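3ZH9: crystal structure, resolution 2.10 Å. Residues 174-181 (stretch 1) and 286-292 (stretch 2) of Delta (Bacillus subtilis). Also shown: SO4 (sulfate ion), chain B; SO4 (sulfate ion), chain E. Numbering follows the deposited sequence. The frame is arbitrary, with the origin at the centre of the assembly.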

ATOM      1  N   LEU A 174       9.712   5.111  13.064  1.00 27.84           N
ATOM      2  CA  LEU A 174       9.748   4.050  12.071  1.00 29.69           C
ATOM      3  C   LEU A 174       8.909   4.443  10.858  1.00 32.43           C
ATOM      4  O   LEU A 174       9.349   4.343   9.716  1.00 32.78           O
ATOM      5  CB  LEU A 174       9.227   2.734  12.678  1.00 21.58           C
ATOM      6  CG  LEU A 174       9.068   1.624  11.624  1.00 35.83           C
ATOM      7  CD1 LEU A 174      10.367   1.447  10.862  1.00 31.35           C
ATOM      8  CD2 LEU A 174       8.675   0.329  12.283  1.00 33.56           C
ATOM      9  N   VAL A 175       7.693   4.892  11.126  1.00 33.82           N
ATOM     10  CA  VAL A 175       6.785   5.331  10.074  1.00 30.45           C
ATOM     11  C   VAL A 175       7.381   6.471   9.236  1.00 34.97           C
ATOM     12  O   VAL A 175       7.255   6.495   8.018  1.00 33.78           O
ATOM     13  CB  VAL A 175       5.422   5.737  10.685  1.00 34.32           C
ATOM     14  CG1 VAL A 175       4.544   6.520   9.672  1.00 32.55           C
ATOM     15  CG2 VAL A 175       4.709   4.506  11.204  1.00 30.77           C
ATOM     16  N   LEU A 176       8.045   7.410   9.892  1.00 35.99           N
ATOM     17  CA  LEU A 176       8.756   8.477   9.189  1.00 33.14           C
ATOM     18  C   LEU A 176       9.840   7.928   8.244  1.00 34.38           C
ATOM     19  O   LEU A 176       9.971   8.371   7.100  1.00 35.28           O
ATOM     20  CB  LEU A 176       9.418   9.414  10.211  1.00 36.20           C
ATOM     21  CG  LEU A 176      10.394  10.462   9.656  1.00 46.97           C
ATOM     22  CD1 LEU A 176       9.631  11.646   9.099  1.00 51.33           C
ATOM     23  CD2 LEU A 176      11.364  10.934  10.729  1.00 52.87           C
ATOM     24  N   LEU A 177      10.626   6.978   8.745  1.00 29.00           N
ATOM     25  CA  LEU A 177      11.792   6.476   8.031  1.00 28.46           C
ATOM     26  C   LEU A 177      11.408   5.767   6.740  1.00 29.97           C
ATOM     27  O   LEU A 177      12.128   5.828   5.750  1.00 31.48           O
ATOM     28  CB  LEU A 177      12.599   5.516   8.919  1.00 25.43           C
ATOM     29  CG  LEU A 177      13.430   6.132  10.048  1.00 30.34           C
ATOM     30  CD1 LEU A 177      13.966   5.032  10.961  1.00 27.62           C
ATOM     31  CD2 LEU A 177      14.564   6.994   9.508  1.00 26.97           C
ATOM     32  N   VAL A 178      10.275   5.076   6.752  1.00 30.42           N
ATOM     33  CA  VAL A 178       9.908   4.301   5.582  1.00 33.02           C
ATOM     34  C   VAL A 178       8.823   5.012   4.797  1.00 37.75           C
ATOM     35  O   VAL A 178       8.198   4.423   3.908  1.00 38.91           O
ATOM     36  CB  VAL A 178       9.494   2.857   5.945  1.00 27.74           C
ATOM     37  CG1 VAL A 178      10.664   2.156   6.662  1.00 33.75           C
ATOM     38  CG2 VAL A 178       8.230   2.847   6.793  1.00 29.42           C
ATOM     39  N   ASN A 179       8.627   6.288   5.124  1.00 34.53           N
ATOM     40  CA  ASN A 179       7.664   7.127   4.408  1.00 38.34           C
ATOM     41  C   ASN A 179       6.259   6.550   4.434  1.00 42.14           C
ATOM     42  O   ASN A 179       5.526   6.672   3.453  1.00 43.91           O
ATOM     43  CB  ASN A 179       8.086   7.319   2.946  1.00 33.44           C
ATOM     44  CG  ASN A 179       7.714   8.702   2.402  1.00 44.47           C
ATOM     45  OD1 ASN A 179       7.706   9.686   3.137  1.00 51.53           O
ATOM     46  ND2 ASN A 179       7.398   8.772   1.113  1.00 38.62           N
ATOM     47  N   GLY A 180       5.889   5.896   5.532  1.00 35.88           N
ATOM     48  CA  GLY A 180       4.517   5.449   5.700  1.00 36.41           C
ATOM     49  C   GLY A 180       4.066   4.183   4.972  1.00 36.97           C
ATOM     50  O   GLY A 180       2.953   3.726   5.196  1.00 37.76           O
ATOM     51  N   HIS A 181       4.895   3.608   4.106  1.00 36.62           N
ATOM     52  CA  HIS A 181       4.498   2.373   3.403  1.00 34.59           C
ATOM     53  C   HIS A 181       4.243   1.211   4.370  1.00 40.14           C
ATOM     54  O   HIS A 181       5.135   0.845   5.152  1.00 38.41           O
ATOM     55  CB  HIS A 181       5.576   1.963   2.406  1.00 33.01           C
ATOM     56  CG  HIS A 181       5.755   2.931   1.284  1.00 46.87           C
ATOM     57  ND1 HIS A 181       4.947   2.931   0.167  1.00 50.82           N
ATOM     58  CD2 HIS A 181       6.641   3.941   1.111  1.00 51.40           C
ATOM     59  CE1 HIS A 181       5.332   3.897  -0.651  1.00 55.16           C
ATOM     60  NE2 HIS A 181       6.359   4.523  -0.104  1.00 54.29           N
ATOM     61  N   PRO A 286      -2.715   8.217   0.380  1.00 41.72           N
ATOM     62  CA  PRO A 286      -3.048   9.474   1.067  1.00 46.21           C
ATOM     63  C   PRO A 286      -1.911   9.980   1.965  1.00 45.55           C
ATOM     64  O   PRO A 286      -1.748  11.188   2.121  1.00 43.63           O
ATOM     65  CB  PRO A 286      -4.260   9.091   1.926  1.00 47.10           C
ATOM     66  CG  PRO A 286      -4.859   7.911   1.240  1.00 48.46           C
ATOM     67  CD  PRO A 286      -3.700   7.159   0.657  1.00 49.01           C
ATOM     68  N   PHE A 287      -1.144   9.062   2.552  1.00 41.47           N
ATOM     69  CA  PHE A 287      -0.012   9.439   3.396  1.00 42.04           C
ATOM     70  C   PHE A 287       0.978  10.289   2.604  1.00 47.11           C
ATOM     71  O   PHE A 287       1.471  11.325   3.085  1.00 46.43           O
ATOM     72  CB  PHE A 287       0.693   8.189   3.934  1.00 44.60           C
ATOM     73  CG  PHE A 287       1.825   8.491   4.874  1.00 49.92           C
ATOM     74  CD1 PHE A 287       3.041   8.937   4.395  1.00 43.02           C
ATOM     75  CD2 PHE A 287       1.670   8.315   6.245  1.00 55.36           C
ATOM     76  CE1 PHE A 287       4.086   9.219   5.262  1.00 46.56           C
ATOM     77  CE2 PHE A 287       2.703   8.590   7.111  1.00 54.86           C
ATOM     78  CZ  PHE A 287       3.915   9.043   6.622  1.00 49.16           C
ATOM     79  N   ARG A 288       1.272   9.835   1.387  1.00 41.63           N
ATOM     80  CA  ARG A 288       2.217  10.523   0.513  1.00 41.26           C
ATOM     81  C   ARG A 288       1.577  11.777  -0.139  1.00 39.80           C
ATOM     82  O   ARG A 288       2.251  12.789  -0.397  1.00 36.71           O
ATOM     83  CB  ARG A 288       2.775   9.537  -0.529  1.00 52.69           C
ATOM     84  CG  ARG A 288       3.769  10.151  -1.497  1.00 71.69           C
ATOM     85  CD  ARG A 288       4.844   9.168  -1.979  1.00 78.08           C
ATOM     86  NE  ARG A 288       5.754   9.836  -2.909  1.00 72.51           N
ATOM     87  CZ  ARG A 288       5.738   9.664  -4.227  1.00 78.27           C
ATOM     88  NH1 ARG A 288       4.869   8.815  -4.772  1.00 74.61           N
ATOM     89  NH2 ARG A 288       6.597  10.336  -5.001  1.00 73.49           N
ATOM     90  N   VAL A 289       0.269  11.723  -0.375  1.00 33.82           N
ATOM     91  CA  VAL A 289      -0.429  12.897  -0.896  1.00 33.79           C
ATOM     92  C   VAL A 289      -0.403  14.041   0.135  1.00 35.75           C
ATOM     93  O   VAL A 289      -0.187  15.202  -0.216  1.00 34.70           O
ATOM     94  CB  VAL A 289      -1.875  12.576  -1.298  1.00 35.70           C
ATOM     95  CG1 VAL A 289      -2.669  13.857  -1.520  1.00 33.36           C
ATOM     96  CG2 VAL A 289      -1.901  11.668  -2.545  1.00 39.21           C
ATOM     97  N   LYS A 290      -0.600  13.707   1.407  1.00 36.94           N
ATOM     98  CA  LYS A 290      -0.547  14.713   2.470  1.00 41.74           C
ATOM     99  C   LYS A 290       0.784  15.464   2.476  1.00 45.98           C
ATOM    100  O   LYS A 290       0.814  16.696   2.584  1.00 43.11           O
ATOM    101  CB  LYS A 290      -0.815  14.088   3.843  1.00 47.33           C
ATOM    102  CG  LYS A 290      -0.878  15.103   4.965  1.00 54.83           C
ATOM    103  CD  LYS A 290      -1.806  16.254   4.587  1.00 67.66           C
ATOM    104  CE  LYS A 290      -1.596  17.460   5.491  1.00 74.73           C
ATOM    105  N   LEU A 291       1.883  14.725   2.344  1.00 36.26           N
ATOM    106  CA  LEU A 291       3.200  15.344   2.342  1.00 37.28           C
ATOM    107  C   LEU A 291       3.393  16.228   1.105  1.00 35.71           C
ATOM    108  O   LEU A 291       3.983  17.298   1.193  1.00 36.77           O
ATOM    109  CB  LEU A 291       4.319  14.292   2.423  1.00 40.48           C
ATOM    110  CG  LEU A 291       4.346  13.294   3.594  1.00 51.28           C
ATOM    111  CD1 LEU A 291       5.548  12.356   3.436  1.00 49.03           C
ATOM    112  CD2 LEU A 291       4.373  13.989   4.951  1.00 42.41           C
ATOM    113  N   ALA A 292       2.902  15.770  -0.046  1.00 32.79           N
ATOM    114  CA  ALA A 292       3.023  16.551  -1.272  1.00 34.98           C
ATOM    115  C   ALA A 292       2.188  17.814  -1.141  1.00 29.76           C
ATOM    116  O   ALA A 292       2.574  18.845  -1.648  1.00 30.86           O
ATOM    117  CB  ALA A 292       2.582  15.730  -2.518  1.00 32.04           C
TER
HETATM  118  S   SO4 B1340       2.680  -0.257   0.183  1.00 77.81           S
HETATM  119  O1  SO4 B1340       2.116  -0.724   1.450  1.00 69.94           O
HETATM  120  O2  SO4 B1340       2.631   1.206   0.155  1.00 76.12           O
HETATM  121  O3  SO4 B1340       1.893  -0.818  -0.918  1.00 84.55           O
HETATM  122  O4  SO4 B1340       4.074  -0.675   0.033  1.00 74.79           O
HETATM  123  S   SO4 E1343       2.345   5.614  -3.262  1.00149.25           S
HETATM  124  O1  SO4 E1343       1.198   5.603  -4.163  1.00146.40           O
HETATM  125  O2  SO4 E1343       3.552   5.958  -4.012  1.00148.90           O
HETATM  126  O3  SO4 E1343       2.501   4.292  -2.662  1.00150.59           O
HETATM  127  O4  SO4 E1343       2.124   6.598  -2.206  1.00152.03           O
HETATM  128  O   HOH W   1       7.267  11.082  -0.792  1.00 41.52           O

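The contact between the two stretches is chiefly one of packing, with no direct hydrogen bond crossing it. At its centre lies the ring of Phe 287, whose CA-to-CB bond points toward the turn that follows the first helix. Gly 180 CA sits 3.7 Å from the centroid of this ring and 9° off its normal, a CH-pi contact over the face. Glycine suits this position twice over: its phi of 79° is positive, and an ideal CB would lie 2.6 Å from Phe 287 CD1, a clash. The same ring packs against Val 175, with CG1 of the valine 3.8 Å from Phe 287 CE2.

Polar atoms of Asn 179 also meet carbons of helix two. Its backbone O lies 3.4 Å from Phe 287 CE1, and its OD1 lies 3.4 Å from Leu 291 CD1; both are van der Waals approaches.

Hydrogen bonding between the stretches is instead indirect. One water accepts from Asn 179 ND2 (3.0 Å to its O) and Arg 288 NE (2.9 Å to the same O), bridging the side chains.

Two sulfate ions, probably from the crystallisation liquor, bind nearby. His 181 ND1 donates to O2 of the chain B sulfate at 2.9 Å, whereas Arg 288 NH1 makes a weak hydrogen bond of 3.2 Å to O2 of the chain E sulfate.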